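PDB 5X9Q: putative cytidylyltransferase from Burkholderia pseudomallei, which transfers the adenylyl group of ATP to D-glycero-beta-D-manno-heptose 1-phosphate, giving ADP-heptose in the heptose biosynthesis pathway. Local coordinates for the interface of chains A and B. Residues are numbered along the deposited sequence; one frame, centred on the assembly and turned at random. Chains: chain A/B, Putative cytidylyltransferase.

Contact 1: the interface of chains A and B. Residues chain A 50, 161-162, 165, 169; chain B 15, 18-19, 21.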
ATOM      1  N   ARG A  50       2.068  -8.472  -0.730  1.00 34.60           N
ATOM      2  CA  ARG A  50       1.533  -8.343  -2.073  1.00 38.89           C
ATOM      3  C   ARG A  50       0.218  -9.098  -2.293  1.00 37.47           C
ATOM      4  O   ARG A  50      -0.618  -8.671  -3.088  1.00 37.01           O
ATOM      5  CB  ARG A  50       2.582  -8.803  -3.082  1.00 41.96           C
ATOM      6  CG  ARG A  50       2.191  -8.528  -4.503  1.00 35.79           C
ATOM      7  CD  ARG A  50       3.231  -9.034  -5.453  1.00 39.49           C
ATOM      8  NE  ARG A  50       2.930  -8.587  -6.800  1.00 54.89           N
ATOM      9  CZ  ARG A  50       3.805  -8.577  -7.795  1.00 56.95           C
ATOM     10  NH1 ARG A  50       5.048  -9.005  -7.589  1.00 49.05           N
ATOM     11  NH2 ARG A  50       3.432  -8.147  -8.994  1.00 61.64           N
ATOM     12  N   THR A 161      -4.054  -9.141 -16.510  1.00 92.50           N
ATOM     13  CA  THR A 161      -3.592  -7.782 -16.348  1.00 90.84           C
ATOM     14  C   THR A 161      -2.173  -7.810 -15.895  1.00 89.91           C
ATOM     15  O   THR A 161      -1.391  -7.013 -16.446  1.00 82.37           O
ATOM     16  CB  THR A 161      -4.471  -6.949 -15.469  1.00 88.33           C
ATOM     17  OG1 THR A 161      -5.753  -6.892 -16.071  1.00 81.78           O
ATOM     18  CG2 THR A 161      -3.938  -5.512 -15.307  1.00 85.83           C
ATOM     19  N   THR A 162      -1.835  -8.711 -14.899  1.00 89.85           N
ATOM     20  CA  THR A 162      -0.396  -8.731 -14.640  1.00 91.36           C
ATOM     21  C   THR A 162       0.571  -9.042 -15.784  1.00 88.14           C
ATOM     22  O   THR A 162       1.532  -8.308 -16.015  1.00 87.24           O
ATOM     23  CB  THR A 162      -0.093  -9.689 -13.470  1.00 91.17           C
ATOM     24  OG1 THR A 162       1.240  -9.460 -12.994  1.00 94.02           O
ATOM     25  CG2 THR A 162      -0.226 -11.136 -13.918  1.00 94.79           C
ATOM     26  N   LEU A 165       0.848  -5.807 -18.363  1.00 78.77           N
ATOM     27  CA  LEU A 165       1.641  -4.683 -17.870  1.00 76.54           C
ATOM     28  C   LEU A 165       3.154  -4.890 -17.810  1.00 77.00           C
ATOM     29  O   LEU A 165       3.928  -4.016 -18.203  1.00 79.48           O
ATOM     30  CB  LEU A 165       1.206  -4.310 -16.450  1.00 79.46           C
ATOM     31  CG  LEU A 165      -0.205  -3.737 -16.303  1.00 74.11           C
ATOM     32  CD1 LEU A 165      -0.514  -3.438 -14.844  1.00 66.31           C
ATOM     33  CD2 LEU A 165      -0.370  -2.488 -17.157  1.00 50.74           C
ATOM     34  N   ARG A 169       6.795  -3.931 -19.559  1.00 80.46           N
ATOM     35  CA  ARG A 169       8.048  -3.604 -18.869  1.00 76.94           C
ATOM     36  C   ARG A 169       9.267  -4.100 -19.633  1.00 80.76           C
ATOM     37  O   ARG A 169      10.181  -3.347 -19.846  1.00 81.39           O
ATOM     38  CB  ARG A 169       7.962  -3.900 -17.370  1.00 79.01           C
ATOM     39  CG  ARG A 169       7.032  -2.978 -16.617  1.00 73.33           C
ATOM     40  CD  ARG A 169       7.200  -3.080 -15.114  1.00 70.12           C
ATOM     41  NE  ARG A 169       6.873  -4.399 -14.573  1.00 76.53           N
ATOM     42  CZ  ARG A 169       5.642  -4.761 -14.236  1.00 74.25           C
ATOM     43  NH1 ARG A 169       4.660  -3.897 -14.378  1.00 71.09           N
ATOM     44  NH2 ARG A 169       5.396  -5.970 -13.760  1.00 72.68           N
TER
ATOM     45  N   ALA B  15      -4.148  -5.109  -9.618  1.00 62.90           N
ATOM     46  CA  ALA B  15      -3.914  -5.293 -11.044  1.00 69.58           C
ATOM     47  C   ALA B  15      -4.009  -3.962 -11.795  1.00 64.15           C
ATOM     48  O   ALA B  15      -3.220  -3.675 -12.688  1.00 63.89           O
ATOM     49  CB  ALA B  15      -4.909  -6.294 -11.601  1.00 75.74           C
ATOM     50  N   GLU B  18      -0.912  -1.769 -10.959  1.00 46.41           N
ATOM     51  CA  GLU B  18       0.343  -2.118 -11.616  1.00 47.39           C
ATOM     52  C   GLU B  18       0.642  -1.207 -12.800  1.00 48.19           C
ATOM     53  O   GLU B  18       1.719  -1.282 -13.395  1.00 48.34           O
ATOM     54  CB  GLU B  18       0.317  -3.579 -12.072  1.00 53.32           C
ATOM     55  CG  GLU B  18       0.300  -4.586 -10.933  1.00 64.45           C
ATOM     56  CD  GLU B  18       0.906  -5.919 -11.324  1.00 75.25           C
ATOM     57  OE1 GLU B  18       0.289  -6.639 -12.139  1.00 86.45           O
ATOM     58  OE2 GLU B  18       1.998  -6.248 -10.818  1.00 70.63           O
ATOM     59  N   ARG B  19      -0.311  -0.347 -13.141  1.00 40.34           N
ATOM     60  CA  ARG B  19      -0.142   0.569 -14.250  1.00 42.28           C
ATOM     61  C   ARG B  19       0.986   1.522 -13.867  1.00 37.65           C
ATOM     62  O   ARG B  19       1.636   2.110 -14.733  1.00 29.96           O
ATOM     63  CB  ARG B  19      -1.431   1.347 -14.512  1.00 43.52           C
ATOM     64  CG  ARG B  19      -1.824   2.293 -13.389  1.00 51.04           C
ATOM     65  CD  ARG B  19      -3.162   2.958 -13.671  1.00 55.75           C
ATOM     66  NE  ARG B  19      -3.533   3.906 -12.623  1.00 58.71           N
ATOM     67  CZ  ARG B  19      -4.120   3.564 -11.481  1.00 55.93           C
ATOM     68  NH1 ARG B  19      -4.407   2.293 -11.235  1.00 59.92           N
ATOM     69  NH2 ARG B  19      -4.422   4.495 -10.585  1.00 49.38           N
ATOM     70  N   LEU B  21       3.899   0.717 -12.257  1.00 32.67           N
ATOM     71  CA  LEU B  21       5.241   0.154 -12.331  1.00 33.23           C
ATOM     72  C   LEU B  21       5.772   0.379 -13.742  1.00 36.56           C
ATOM     73  O   LEU B  21       5.231  -0.168 -14.704  1.00 40.49           O
ATOM     74  CB  LEU B  21       5.218  -1.339 -12.004  1.00 34.22           C
ATOM     75  CG  LEU B  21       4.605  -1.728 -10.657  1.00 31.88           C
ATOM     76  CD1 LEU B  21       4.283  -3.215 -10.622  1.00 44.85           C
ATOM     77  CD2 LEU B  21       5.533  -1.350  -9.514  1.00 31.86           C
TER
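B:Glu18 reaches across to A:Thr162 and A:Arg50, and this patch of the A–B interface shows how one acidic side chain can serve two chain segments of its partner. It belongs to 3-10 helix 17-20 of chain B, which faces the C-terminal helix 160-171 of chain A. A:Arg50 lies within the HxGH signature of this nucleotidyltransferase family, at the start of helix 50-62, so the contact borders the nucleotide-binding motif and may help to steady it. The path begins at CB of B:Glu18, packed against the CD1 methyl of A:Leu165; the modelled separation is too short to be trusted, so only the apolar character of the meeting carries weight. CG lies at the fringe of the same methyl. It is anti to the carbonyl carbon (chi1 -67°), and the chain runs on extended from there to carry the carboxylate past the leucine. At the tip the two oxygens part company. OE1 accepts a hydrogen bond from the hydroxyl OG1 of A:Thr162 at 3.1 Å, using the syn lone pair, the one on the side of the other oxygen. The hydroxyl is turned to it because OG1 is anti to the backbone N (chi1 -165°). OE2 forms a salt bridge with guanidinium NH2 of A:Arg50 at 3.0 Å; its hydrogen-bond geometry is weak, with the two flat groups turned 69° apart and the side chains meeting at about a right angle. A second guanidinium may add to the favourable field, since NH2 of A:Arg169 stands 4.5 Å from OE2 of B:Glu18 without contact. CD of A:Arg169 packs 4.1 Å from CB of B:Leu21, and its bent chain brings guanidinium NH1 alongside the same CB. At the other end of the patch, the CG2 methyl of A:Thr161 rests 3.3 Å from the backbone oxygen O of B:Ala15 and 3.9 Å from its CB.

Contact 2: the interface of chains A and B. Residues chain A 17, 19-20, 98-101; chain B 99-101.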
ATOM      1  N   PHE A  17      -5.468  10.191   3.405  1.00 50.50           N
ATOM      2  CA  PHE A  17      -6.168   8.930   3.270  1.00 43.14           C
ATOM      3  C   PHE A  17      -6.956   8.595   4.520  1.00 45.45           C
ATOM      4  O   PHE A  17      -7.839   7.740   4.491  1.00 42.89           O
ATOM      5  CB  PHE A  17      -5.174   7.818   2.950  1.00 37.29           C
ATOM      6  CG  PHE A  17      -3.995   7.747   3.907  1.00 38.43           C
ATOM      7  CD1 PHE A  17      -4.141   7.252   5.193  1.00 36.18           C
ATOM      8  CD2 PHE A  17      -2.729   8.144   3.490  1.00 37.31           C
ATOM      9  CE1 PHE A  17      -3.059   7.174   6.055  1.00 31.80           C
ATOM     10  CE2 PHE A  17      -1.634   8.058   4.334  1.00 34.29           C
ATOM     11  CZ  PHE A  17      -1.797   7.579   5.627  1.00 35.30           C
ATOM     12  N   ARG A  19      -9.304   9.959   5.660  1.00 40.12           N
ATOM     13  CA  ARG A  19     -10.707  10.300   5.493  1.00 39.14           C
ATOM     14  C   ARG A  19     -11.519   8.997   5.453  1.00 37.00           C
ATOM     15  O   ARG A  19     -12.735   9.015   5.642  1.00 40.38           O
ATOM     16  CB  ARG A  19     -10.896  11.235   4.298  1.00 47.26           C
ATOM     17  CG  ARG A  19     -10.570  10.601   2.956  1.00 42.42           C
ATOM     18  CD  ARG A  19     -10.685  11.611   1.825  1.00 47.48           C
ATOM     19  NE  ARG A  19     -10.421  11.006   0.524  1.00 49.38           N
ATOM     20  CZ  ARG A  19      -9.206  10.816   0.021  1.00 58.93           C
ATOM     21  NH1 ARG A  19      -8.136  11.184   0.710  1.00 54.50           N
ATOM     22  NH2 ARG A  19      -9.060  10.258  -1.174  1.00 67.03           N
ATOM     23  N   LYS A  20     -10.845   7.870   5.207  1.00 35.70           N
ATOM     24  CA  LYS A  20     -11.509   6.586   5.146  1.00 35.09           C
ATOM     25  C   LYS A  20     -11.802   5.864   6.448  1.00 35.82           C
ATOM     26  O   LYS A  20     -12.615   4.936   6.459  1.00 33.72           O
ATOM     27  CB  LYS A  20     -10.663   5.707   4.242  1.00 27.93           C
ATOM     28  CG  LYS A  20     -10.389   6.325   2.918  1.00 27.29           C
ATOM     29  CD  LYS A  20      -9.599   5.391   2.048  1.00 28.34           C
ATOM     30  CE  LYS A  20      -9.138   6.102   0.788  1.00 30.72           C
ATOM     31  NZ  LYS A  20      -8.323   5.193  -0.094  1.00 31.12           N
ATOM     32  N   ALA A  98      -6.029   2.313   4.724  1.00 21.64           N
ATOM     33  CA  ALA A  98      -6.652   3.514   4.194  1.00 23.80           C
ATOM     34  C   ALA A  98      -5.779   4.181   3.133  1.00 26.81           C
ATOM     35  O   ALA A  98      -6.288   4.861   2.242  1.00 30.13           O
ATOM     36  CB  ALA A  98      -6.970   4.492   5.319  1.00 22.85           C
ATOM     37  N   ALA A  99      -4.472   3.953   3.204  1.00 26.08           N
ATOM     38  CA  ALA A  99      -3.534   4.558   2.259  1.00 28.76           C
ATOM     39  C   ALA A  99      -3.663   3.928   0.885  1.00 30.41           C
ATOM     40  O   ALA A  99      -3.122   4.449  -0.099  1.00 29.56           O
ATOM     41  CB  ALA A  99      -2.105   4.432   2.761  1.00 26.05           C
ATOM     42  N   LEU A 100      -4.388   2.817   0.820  1.00 23.73           N
ATOM     43  CA  LEU A 100      -4.536   2.066  -0.417  1.00 27.57           C
ATOM     44  C   LEU A 100      -5.551   2.697  -1.365  1.00 28.10           C
ATOM     45  O   LEU A 100      -6.645   3.112  -0.958  1.00 26.26           O
ATOM     46  CB  LEU A 100      -4.958   0.633  -0.093  1.00 23.84           C
ATOM     47  CG  LEU A 100      -3.891  -0.133   0.682  1.00 29.59           C
ATOM     48  CD1 LEU A 100      -4.389  -1.504   1.104  1.00 25.86           C
ATOM     49  CD2 LEU A 100      -2.623  -0.235  -0.183  1.00 25.33           C
ATOM     50  N   GLU A 101      -5.183   2.749  -2.639  1.00 27.77           N
ATOM     51  CA  GLU A 101      -6.048   3.321  -3.657  1.00 33.05           C
ATOM     52  C   GLU A 101      -7.382   2.602  -3.757  1.00 27.49           C
ATOM     53  O   GLU A 101      -8.411   3.229  -3.976  1.00 26.30           O
ATOM     54  CB  GLU A 101      -5.380   3.289  -5.029  1.00 28.92           C
ATOM     55  CG  GLU A 101      -6.234   3.981  -6.087  1.00 36.29           C
ATOM     56  CD  GLU A 101      -5.523   4.149  -7.410  1.00 57.17           C
ATOM     57  OE1 GLU A 101      -4.577   3.372  -7.686  1.00 60.39           O
ATOM     58  OE2 GLU A 101      -5.880   5.086  -8.163  1.00 75.41           O
TER
ATOM     59  N   ALA B  99       0.371   0.319  -4.991  1.00 28.44           N
ATOM     60  CA  ALA B  99      -0.983   0.185  -4.454  1.00 25.25           C
ATOM     61  C   ALA B  99      -1.387   1.399  -3.633  1.00 24.68           C
ATOM     62  O   ALA B  99      -2.551   1.554  -3.287  1.00 27.61           O
ATOM     63  CB  ALA B  99      -1.092  -1.074  -3.606  1.00 25.05           C
ATOM     64  N   LEU B 100      -0.434   2.266  -3.306  1.00 24.84           N
ATOM     65  CA  LEU B 100      -0.771   3.409  -2.473  1.00 26.50           C
ATOM     66  C   LEU B 100      -1.459   4.482  -3.289  1.00 25.82           C
ATOM     67  O   LEU B 100      -1.047   4.789  -4.407  1.00 27.71           O
ATOM     68  CB  LEU B 100       0.473   3.978  -1.783  1.00 25.03           C
ATOM     69  CG  LEU B 100       1.073   3.023  -0.744  1.00 25.13           C
ATOM     70  CD1 LEU B 100       2.329   3.617  -0.146  1.00 24.22           C
ATOM     71  CD2 LEU B 100       0.054   2.707   0.344  1.00 21.07           C
ATOM     72  N   GLU B 101      -2.502   5.069  -2.714  1.00 25.25           N
ATOM     73  CA  GLU B 101      -3.267   6.097  -3.412  1.00 32.49           C
ATOM     74  C   GLU B 101      -2.390   7.278  -3.855  1.00 29.65           C
ATOM     75  O   GLU B 101      -2.543   7.814  -4.949  1.00 24.31           O
ATOM     76  CB  GLU B 101      -4.379   6.621  -2.504  1.00 31.98           C
ATOM     77  CG  GLU B 101      -5.340   7.604  -3.178  1.00 39.26           C
ATOM     78  CD  GLU B 101      -6.503   7.984  -2.262  1.00 52.96           C
ATOM     79  OE1 GLU B 101      -6.352   7.868  -1.021  1.00 48.05           O
ATOM     80  OE2 GLU B 101      -7.569   8.397  -2.779  1.00 72.96           O
TER
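A:Leu100 and B:Leu100 pair as an antiparallel beta bridge across the two-fold axis of the two-chain assembly of this cytidylyltransferase-like protein, perhaps a dimer, a compact case of symmetric backbone pairing reinforced by charge. The backbone bonds are reciprocal: N of B:Glu101 donates to O of A:Ala99 at 2.8 Å, and N of A:Glu101 donates to O of B:Ala99 at 3.0 Å.

Apolar contacts accompany the bridge. The CD2 methyl of each leucine leans on the alanine opposite, with A:Ala99 CB 3.7 Å from B:Leu100 CD2, and the two CD2 methyls meet each other at 4.0 Å across the axis. On its own chain, the methyl of A:Ala99 sits over the centre of one face of the A:Phe17 ring, linking the 3-10 helix 16-20 to the bridge.

Charged contacts gather on the carboxylate of B:Glu101. Its CG is anti to the backbone N (chi1 -174°), and the extended chain points the carboxylate tip to tip at two basic side chains. NH2 of A:Arg19 forms a salt bridge with OE2 at 2.9 Å, the planes 35° apart and the hydrogen bond itself weak. NZ of A:Lys20 makes a longer salt bridge to OE1 of B:Glu101 at 3.4 Å, again weak as a hydrogen bond, while the same ammonium nitrogen donates within its own chain to O of A:Ala98 at 3.1 Å, tilted 23° from the carbonyl plane.

Contact 1 and contact 2 lie about 18 Å apart, measured between the centres of their C-alpha atoms, on one two-fold symmetric interface. Their common element is the N-terminal 3-10 helix: chain B supplies it to contact 1, chain A to contact 2, and B:Arg19 takes part in contact 1 by its backbone side, A:Arg19 in contact 2 by its guanidinium. Symmetry repeats each patch with the chains exchanged, so each copy of this helix faces both the partner's C-terminal helix and the partner's central bridge segment. Such reciprocal clasping is consistent with a stable dimer, though the structure alone does not prove one in solution.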